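Local coordinates for protein beta-N-acetylhexosaminidase (Beutenbergia cavernae, PDB 5BU9) that probably hydrolyses terminal non-reducing N-acetyl-D-hexosamine residues from N-acetyl-beta-D-hexosaminides, as a member of glycosyl hydrolase family 3, at residues V37-L42 / P73-D79; V264-V270 / T293-S299. All coordinates share one frame; numbering follows the deposited sequence.

Contact 1: residues V37-L42 / P73-D79; sequences VGNVFL and PLLVATD
Val40 and Ala77 carry the backbone ladder between two parallel strands, 39-42 and 75-78. Val40 N donates to Leu75 O at 2.9 Å, and Val40 O accepts from Ala77 N at 3.0 Å. Leu42 N then bonds Ala77 O at 2.9 Å. Beyond that rung a side chain takes over: Thr78 OG1, trans to its backbone N (chi1 -173°), gives its proton to Leu42 O at 2.8 Å.

Apolar contacts fill one face. Val40 CG2 lies 4.0 Å from Val76 CG1 and also meets Leu74 CD1, while Leu42 CD1 reaches Val76 CG1 from further along. Helices 26-35 and 50-61 pack over this side. On the other face Phe41 leans along its neighbour strand, with CD1 near the methyl of Ala77. Its CE1 comes 3.5 Å from Asp79 OD1, which sits at the ring edge; ring and carboxylate planes are 73° apart. Asp79 OD1 hydrogen-bonds a glycerol, probably from the crystallisation liquor.

A second polar group lies at the start of the strands. Asn39 OD1 receives only a weak bond from Leu75 N and is held chiefly by Lys337 NZ, which also bonds Gly38 O and Pro73 O. The lysine charge probably eases the repulsion between Gly38 O and Asn39 OD1, two acceptors 2.9 Å apart.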
ATOM      1  N   VAL A  37       0.482 -13.229  10.892  1.00 32.86           N
ATOM      2  CA  VAL A  37       0.305 -12.057  10.024  1.00 36.21           C
ATOM      3  C   VAL A  37      -0.593 -11.013  10.703  1.00 37.36           C
ATOM      4  O   VAL A  37      -1.644 -11.331  11.294  1.00 31.14           O
ATOM      5  CB  VAL A  37      -0.250 -12.467   8.663  1.00 41.26           C
ATOM      6  CG1 VAL A  37      -0.600 -11.238   7.826  1.00 28.36           C
ATOM      7  CG2 VAL A  37       0.792 -13.321   7.950  1.00 29.26           C
ATOM      8  N   GLY A  38      -0.158  -9.763  10.650  1.00 40.02           N
ATOM      9  CA  GLY A  38      -0.734  -8.732  11.497  1.00 37.33           C
ATOM     10  C   GLY A  38      -1.595  -7.705  10.786  1.00 29.15           C
ATOM     11  O   GLY A  38      -2.152  -6.803  11.426  1.00 37.74           O
ATOM     12  N   ASN A  39      -1.738  -7.856   9.466  1.00 31.50           N
ATOM     13  CA  ASN A  39      -2.497  -6.908   8.679  1.00 27.42           C
ATOM     14  C   ASN A  39      -3.211  -7.637   7.556  1.00 39.34           C
ATOM     15  O   ASN A  39      -2.710  -8.639   7.070  1.00 33.33           O
ATOM     16  CB  ASN A  39      -1.594  -5.823   8.096  1.00 28.31           C
ATOM     17  CG  ASN A  39      -0.638  -5.243   9.118  1.00 31.43           C
ATOM     18  OD1 ASN A  39      -1.037  -4.485   9.993  1.00 30.00           O
ATOM     19  ND2 ASN A  39       0.640  -5.607   9.010  1.00 29.49           N
ATOM     20  N   VAL A  40      -4.372  -7.120   7.143  1.00 35.82           N
ATOM     21  CA  VAL A  40      -5.127  -7.719   6.062  1.00 34.33           C
ATOM     22  C   VAL A  40      -5.558  -6.692   5.026  1.00 33.85           C
ATOM     23  O   VAL A  40      -5.562  -5.484   5.260  1.00 35.04           O
ATOM     24  CB  VAL A  40      -6.343  -8.491   6.593  1.00 30.95           C
ATOM     25  CG1 VAL A  40      -5.892  -9.641   7.462  1.00 28.18           C
ATOM     26  CG2 VAL A  40      -7.227  -7.576   7.386  1.00 28.15           C
ATOM     27  N   PHE A  41      -5.917  -7.208   3.866  1.00 27.18           N
ATOM     28  CA  PHE A  41      -6.290  -6.396   2.744  1.00 34.68           C
ATOM     29  C   PHE A  41      -7.507  -7.042   2.087  1.00 42.60           C
ATOM     30  O   PHE A  41      -7.479  -8.221   1.772  1.00 29.66           O
ATOM     31  CB  PHE A  41      -5.131  -6.287   1.746  1.00 27.44           C
ATOM     32  CG  PHE A  41      -5.521  -5.673   0.451  1.00 36.85           C
ATOM     33  CD1 PHE A  41      -5.557  -4.294   0.308  1.00 31.33           C
ATOM     34  CD2 PHE A  41      -5.890  -6.468  -0.630  1.00 30.84           C
ATOM     35  CE1 PHE A  41      -5.943  -3.717  -0.912  1.00 32.64           C
ATOM     36  CE2 PHE A  41      -6.262  -5.904  -1.845  1.00 49.20           C
ATOM     37  CZ  PHE A  41      -6.294  -4.516  -1.978  1.00 30.80           C
ATOM     38  N   LEU A  42      -8.569  -6.285   1.867  1.00 37.95           N
ATOM     39  CA  LEU A  42      -9.754  -6.828   1.171  1.00 31.63           C
ATOM     40  C   LEU A  42      -9.655  -6.606  -0.336  1.00 42.23           C
ATOM     41  O   LEU A  42      -9.602  -5.453  -0.786  1.00 36.75           O
ATOM     42  CB  LEU A  42     -11.034  -6.190   1.726  1.00 33.53           C
ATOM     43  CG  LEU A  42     -11.596  -6.868   2.977  1.00 32.45           C
ATOM     44  CD1 LEU A  42     -10.725  -6.700   4.166  1.00 36.67           C
ATOM     45  CD2 LEU A  42     -12.997  -6.344   3.274  1.00 33.47           C
ATOM     46  N   PRO A  73      -3.802  -5.014  17.102  1.00 36.91           N
ATOM     47  CA  PRO A  73      -4.927  -5.026  16.155  1.00 38.17           C
ATOM     48  C   PRO A  73      -4.461  -5.006  14.699  1.00 41.34           C
ATOM     49  O   PRO A  73      -3.335  -4.632  14.412  1.00 43.28           O
ATOM     50  CB  PRO A  73      -5.727  -3.763  16.521  1.00 37.95           C
ATOM     51  CG  PRO A  73      -4.788  -2.910  17.355  1.00 46.94           C
ATOM     52  CD  PRO A  73      -3.843  -3.866  18.030  1.00 40.17           C
ATOM     53  N   LEU A  74      -5.324  -5.457  13.798  1.00 42.28           N
ATOM     54  CA  LEU A  74      -5.048  -5.452  12.370  1.00 33.83           C
ATOM     55  C   LEU A  74      -5.124  -4.047  11.792  1.00 36.12           C
ATOM     56  O   LEU A  74      -5.990  -3.261  12.163  1.00 42.53           O
ATOM     57  CB  LEU A  74      -6.052  -6.347  11.630  1.00 33.91           C
ATOM     58  CG  LEU A  74      -6.210  -7.804  12.084  1.00 37.05           C
ATOM     59  CD1 LEU A  74      -7.307  -8.544  11.288  1.00 35.58           C
ATOM     60  CD2 LEU A  74      -4.842  -8.504  11.973  1.00 30.21           C
ATOM     61  N   LEU A  75      -4.198  -3.733  10.894  1.00 33.16           N
ATOM     62  CA  LEU A  75      -4.462  -2.767   9.849  1.00 35.68           C
ATOM     63  C   LEU A  75      -5.389  -3.504   8.853  1.00 38.69           C
ATOM     64  O   LEU A  75      -5.103  -4.637   8.411  1.00 32.66           O
ATOM     65  CB  LEU A  75      -3.167  -2.273   9.187  1.00 27.77           C
ATOM     66  CG  LEU A  75      -2.396  -1.256  10.029  1.00 32.47           C
ATOM     67  CD1 LEU A  75      -0.990  -1.057   9.498  1.00 30.56           C
ATOM     68  CD2 LEU A  75      -3.125   0.090  10.087  1.00 29.63           C
ATOM     69  N   VAL A  76      -6.534  -2.895   8.562  1.00 39.69           N
ATOM     70  CA  VAL A  76      -7.494  -3.468   7.631  1.00 30.75           C
ATOM     71  C   VAL A  76      -7.596  -2.507   6.454  1.00 35.29           C
ATOM     72  O   VAL A  76      -8.145  -1.406   6.575  1.00 47.37           O
ATOM     73  CB  VAL A  76      -8.876  -3.686   8.279  1.00 39.43           C
ATOM     74  CG1 VAL A  76      -9.750  -4.433   7.330  1.00 28.67           C
ATOM     75  CG2 VAL A  76      -8.759  -4.406   9.605  1.00 29.32           C
ATOM     76  N   ALA A  77      -7.042  -2.919   5.330  1.00 29.41           N
ATOM     77  CA  ALA A  77      -6.898  -2.049   4.184  1.00 33.09           C
ATOM     78  C   ALA A  77      -7.760  -2.517   3.060  1.00 38.96           C
ATOM     79  O   ALA A  77      -8.097  -3.703   2.993  1.00 32.69           O
ATOM     80  CB  ALA A  77      -5.425  -2.030   3.719  1.00 26.89           C
ATOM     81  N   THR A  78      -8.094  -1.607   2.149  1.00 31.95           N
ATOM     82  CA  THR A  78      -8.603  -2.025   0.842  1.00 30.89           C
ATOM     83  C   THR A  78      -8.172  -0.974  -0.186  1.00 26.80           C
ATOM     84  O   THR A  78      -7.545   0.028   0.164  1.00 31.32           O
ATOM     85  CB  THR A  78     -10.152  -2.238   0.826  1.00 30.00           C
ATOM     86  OG1 THR A  78     -10.536  -2.790  -0.431  1.00 36.61           O
ATOM     87  CG2 THR A  78     -10.887  -0.937   1.001  1.00 29.18           C
ATOM     88  N   ASP A  79      -8.474  -1.232  -1.449  1.00 28.18           N
ATOM     89  CA  ASP A  79      -8.234  -0.283  -2.542  1.00 26.18           C
ATOM     90  C   ASP A  79      -9.463   0.553  -2.836  1.00 32.34           C
ATOM     91  O   ASP A  79     -10.276   0.146  -3.694  1.00 35.21           O
ATOM     92  CB  ASP A  79      -7.858  -1.010  -3.847  1.00 30.95           C
ATOM     93  CG  ASP A  79      -6.369  -1.334  -3.955  1.00 39.75           C
ATOM     94  OD1 ASP A  79      -5.565  -0.938  -3.071  1.00 53.14           O
ATOM     95  OD2 ASP A  79      -6.006  -1.994  -4.954  1.00 48.69           O
TER

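Contact 2: residues V264-V270 / T293-S299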
ATOM      1  N   VAL A 264       5.518   4.313   7.544  1.00 32.85           N
ATOM      2  CA  VAL A 264       5.519   2.931   7.121  1.00 31.46           C
ATOM      3  C   VAL A 264       5.570   2.813   5.599  1.00 37.97           C
ATOM      4  O   VAL A 264       4.759   3.439   4.889  1.00 33.57           O
ATOM      5  CB  VAL A 264       4.292   2.225   7.698  1.00 47.56           C
ATOM      6  CG1 VAL A 264       4.080   0.899   7.021  1.00 30.72           C
ATOM      7  CG2 VAL A 264       4.431   2.083   9.225  1.00 32.19           C
ATOM      8  N   VAL A 265       6.542   2.048   5.100  1.00 29.64           N
ATOM      9  CA  VAL A 265       6.702   1.793   3.675  1.00 29.50           C
ATOM     10  C   VAL A 265       6.030   0.459   3.322  1.00 38.60           C
ATOM     11  O   VAL A 265       6.359  -0.576   3.900  1.00 31.34           O
ATOM     12  CB  VAL A 265       8.182   1.754   3.253  1.00 31.72           C
ATOM     13  CG1 VAL A 265       8.296   1.289   1.799  1.00 27.60           C
ATOM     14  CG2 VAL A 265       8.833   3.108   3.448  1.00 32.29           C
ATOM     15  N   VAL A 266       5.102   0.496   2.372  1.00 30.84           N
ATOM     16  CA  VAL A 266       4.340  -0.678   1.930  1.00 33.28           C
ATOM     17  C   VAL A 266       4.753  -1.013   0.514  1.00 33.36           C
ATOM     18  O   VAL A 266       4.886  -0.102  -0.303  1.00 34.74           O
ATOM     19  CB  VAL A 266       2.828  -0.402   2.013  1.00 32.14           C
ATOM     20  CG1 VAL A 266       1.987  -1.668   1.731  1.00 26.96           C
ATOM     21  CG2 VAL A 266       2.523   0.158   3.373  1.00 28.26           C
ATOM     22  N   THR A 267       5.003  -2.288   0.212  1.00 26.10           N
ATOM     23  CA  THR A 267       5.238  -2.669  -1.185  1.00 25.62           C
ATOM     24  C   THR A 267       3.932  -2.623  -1.956  1.00 31.69           C
ATOM     25  O   THR A 267       2.837  -2.746  -1.384  1.00 35.07           O
ATOM     26  CB  THR A 267       5.815  -4.102  -1.377  1.00 26.33           C
ATOM     27  OG1 THR A 267       4.855  -5.064  -0.919  1.00 29.88           O
ATOM     28  CG2 THR A 267       7.137  -4.285  -0.647  1.00 27.64           C
ATOM     29  N   ASP A 268       4.049  -2.457  -3.268  1.00 27.00           N
ATOM     30  CA  ASP A 268       2.971  -2.841  -4.167  1.00 25.11           C
ATOM     31  C   ASP A 268       2.780  -4.382  -3.979  1.00 28.57           C
ATOM     32  O   ASP A 268       3.639  -5.068  -3.401  1.00 33.16           O
ATOM     33  CB  ASP A 268       3.332  -2.447  -5.606  1.00 26.65           C
ATOM     34  CG  ASP A 268       2.148  -2.538  -6.578  1.00 46.65           C
ATOM     35  OD1 ASP A 268       1.048  -2.999  -6.197  1.00 32.17           O
ATOM     36  OD2 ASP A 268       2.345  -2.174  -7.754  1.00 33.36           O
ATOM     37  N   ASP A 269       1.656  -4.932  -4.396  1.00 25.14           N
ATOM     38  CA  ASP A 269       1.486  -6.375  -4.286  1.00 30.03           C
ATOM     39  C   ASP A 269       2.647  -7.128  -4.919  1.00 39.34           C
ATOM     40  O   ASP A 269       2.927  -6.898  -6.080  1.00 31.24           O
ATOM     41  CB  ASP A 269       0.208  -6.847  -4.981  1.00 36.32           C
ATOM     42  CG  ASP A 269       0.208  -8.350  -5.143  1.00 74.99           C
ATOM     43  OD1 ASP A 269       0.083  -9.026  -4.094  1.00 31.79           O
ATOM     44  OD2 ASP A 269       0.436  -8.842  -6.283  1.00 71.95           O
ATOM     45  N   VAL A 270       3.322  -8.025  -4.198  1.00 24.29           N
ATOM     46  CA  VAL A 270       4.415  -8.787  -4.814  1.00 23.88           C
ATOM     47  C   VAL A 270       4.029 -10.252  -5.016  1.00 27.94           C
ATOM     48  O   VAL A 270       4.852 -11.064  -5.445  1.00 31.31           O
ATOM     49  CB  VAL A 270       5.700  -8.689  -3.981  1.00 23.53           C
ATOM     50  CG1 VAL A 270       6.227  -7.250  -4.015  1.00 23.46           C
ATOM     51  CG2 VAL A 270       5.451  -9.184  -2.521  1.00 24.28           C
ATOM     52  N   THR A 293      11.561  -1.642   3.476  1.00 27.70           N
ATOM     53  CA  THR A 293      10.124  -1.880   3.530  1.00 26.68           C
ATOM     54  C   THR A 293       9.635  -2.307   4.917  1.00 38.63           C
ATOM     55  O   THR A 293      10.259  -3.156   5.564  1.00 31.44           O
ATOM     56  CB  THR A 293       9.735  -2.990   2.565  1.00 32.02           C
ATOM     57  OG1 THR A 293      10.020  -2.568   1.234  1.00 29.08           O
ATOM     58  CG2 THR A 293       8.260  -3.334   2.695  1.00 33.97           C
ATOM     59  N   ASP A 294       8.506  -1.769   5.362  1.00 27.45           N
ATOM     60  CA  ASP A 294       7.883  -2.231   6.626  1.00 32.59           C
ATOM     61  C   ASP A 294       6.706  -3.188   6.441  1.00 31.76           C
ATOM     62  O   ASP A 294       6.440  -4.052   7.282  1.00 37.81           O
ATOM     63  CB  ASP A 294       7.439  -1.020   7.438  1.00 39.11           C
ATOM     64  CG  ASP A 294       8.537   0.055   7.510  1.00 53.39           C
ATOM     65  OD1 ASP A 294       9.694  -0.260   7.910  1.00 54.18           O
ATOM     66  OD2 ASP A 294       8.261   1.202   7.114  1.00 61.02           O
ATOM     67  N   ILE A 295       5.992  -3.072   5.333  1.00 27.56           N
ATOM     68  CA  ILE A 295       4.902  -4.025   5.115  1.00 32.18           C
ATOM     69  C   ILE A 295       4.944  -4.593   3.687  1.00 33.01           C
ATOM     70  O   ILE A 295       4.907  -3.849   2.705  1.00 33.31           O
ATOM     71  CB  ILE A 295       3.515  -3.384   5.424  1.00 34.35           C
ATOM     72  CG1 ILE A 295       3.393  -3.003   6.907  1.00 33.03           C
ATOM     73  CG2 ILE A 295       2.370  -4.328   4.967  1.00 29.31           C
ATOM     74  CD1 ILE A 295       2.047  -2.270   7.272  1.00 30.97           C
ATOM     75  N   VAL A 296       5.051  -5.914   3.593  1.00 25.31           N
ATOM     76  CA  VAL A 296       5.055  -6.613   2.324  1.00 24.77           C
ATOM     77  C   VAL A 296       3.617  -6.995   1.995  1.00 37.23           C
ATOM     78  O   VAL A 296       2.965  -7.752   2.742  1.00 31.24           O
ATOM     79  CB  VAL A 296       5.965  -7.842   2.389  1.00 26.71           C
ATOM     80  CG1 VAL A 296       5.971  -8.592   1.049  1.00 25.96           C
ATOM     81  CG2 VAL A 296       7.403  -7.420   2.806  1.00 27.93           C
ATOM     82  N   LEU A 297       3.103  -6.454   0.898  1.00 33.57           N
ATOM     83  CA  LEU A 297       1.719  -6.683   0.521  1.00 31.21           C
ATOM     84  C   LEU A 297       1.616  -8.006  -0.240  1.00 31.45           C
ATOM     85  O   LEU A 297       2.277  -8.185  -1.257  1.00 32.80           O
ATOM     86  CB  LEU A 297       1.204  -5.516  -0.316  1.00 29.09           C
ATOM     87  CG  LEU A 297      -0.249  -5.623  -0.796  1.00 30.58           C
ATOM     88  CD1 LEU A 297      -1.195  -5.710   0.378  1.00 26.77           C
ATOM     89  CD2 LEU A 297      -0.602  -4.460  -1.717  1.00 26.45           C
ATOM     90  N   VAL A 298       0.827  -8.948   0.273  1.00 32.70           N
ATOM     91  CA  VAL A 298       0.614 -10.252  -0.392  1.00 32.09           C
ATOM     92  C   VAL A 298      -0.896 -10.422  -0.623  1.00 42.71           C
ATOM     93  O   VAL A 298      -1.559 -11.147   0.097  1.00 33.41           O
ATOM     94  CB  VAL A 298       1.211 -11.405   0.452  1.00 40.46           C
ATOM     95  CG1 VAL A 298       1.235 -12.699  -0.321  1.00 28.43           C
ATOM     96  CG2 VAL A 298       2.630 -11.049   0.892  1.00 31.25           C
ATOM     97  N   SER A 299      -1.439  -9.723  -1.623  1.00 35.34           N
ATOM     98  CA  SER A 299      -2.889  -9.578  -1.778  1.00 42.73           C
ATOM     99  C   SER A 299      -3.500 -10.532  -2.801  1.00 35.68           C
ATOM    100  O   SER A 299      -4.353 -11.347  -2.454  1.00 45.05           O
ATOM    101  CB  SER A 299      -3.224  -8.138  -2.168  1.00 35.63           C
ATOM    102  OG  SER A 299      -2.380  -7.684  -3.230  1.00 50.55           O
TER
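Val265 O takes two backbone donors, Ile295 N and Asp294 N, each at 2.9 Å. The Asp294 N bond lies in the carbonyl plane on a lone pair; the Ile295 N bond is tilted from that plane. Thr267 N in turn reaches Ile295 O at 2.9 Å, nearly in line with the carbonyl. The backbone bridge, Val266 with Ile295, is a single one; beyond it the side chain of Thr267 supplies the acceptor. Its OG1, tucked between its own N and carbonyl carbon (chi1 64°), accepts from Leu297 N at 2.9 Å and donates to Asp268 O. Val270 N closes on Leu297 O at 3.1 Å.

A carboxylate grips each end. Val265 N donates to Asp294 OD2 at 2.8 Å, on the anti side and 26° out of the carboxylate plane. At the other end Asp269 OD1 accepts from Ser299 N at 3.0 Å, nearly along its C-O axis, and more weakly from Ser299 OG. Apolar groups pack alongside: Val264 CG1 on Ile295 CD1 and Thr267 CG2 on Thr293 CG2. Leu297 CD2 rests beside the backbone N of Asp269.

Outside partners fix both acids. Arg256 and Arg332 form salt bridges with Asp294, and probably keep it ionised. Ser271 OG and Ala272 N bond Asp269. Asp268 OD1 bonds a glycerol, probably a crystallisation additive.

The segments are neighbours in the TIM-type barrel of the family. Strand 227-230 pairs with strand 264-267, and strand 15-20 with strand 296-298. Helix 320-336 packs on Asp294 and Ile295, while helix 305-318 packs on Val270, Val296 and Val298.

Both contacts are buried and join neighbouring strands of one barrel, with centres about 11 Å apart. Strand 15-20 stands between them, pairing with strand 39-43 of contact 1 and strand 296-298 of contact 2. They also touch directly inside the barrel: Phe41 CD2 lies 3.5 Å from Ser299 CB, and Leu75 CD1 packs on Ile295 CD1. Contact 1 is the more regular parallel pairing, with a side-chain bond at its far end. Contact 2 has a single backbone bridge and depends more on side-chain acceptors. Lys337 gathers acceptors at the start of contact 1, whereas two arginines pair with Asp294 at the start of contact 2. Each has an aspartate touching glycerol.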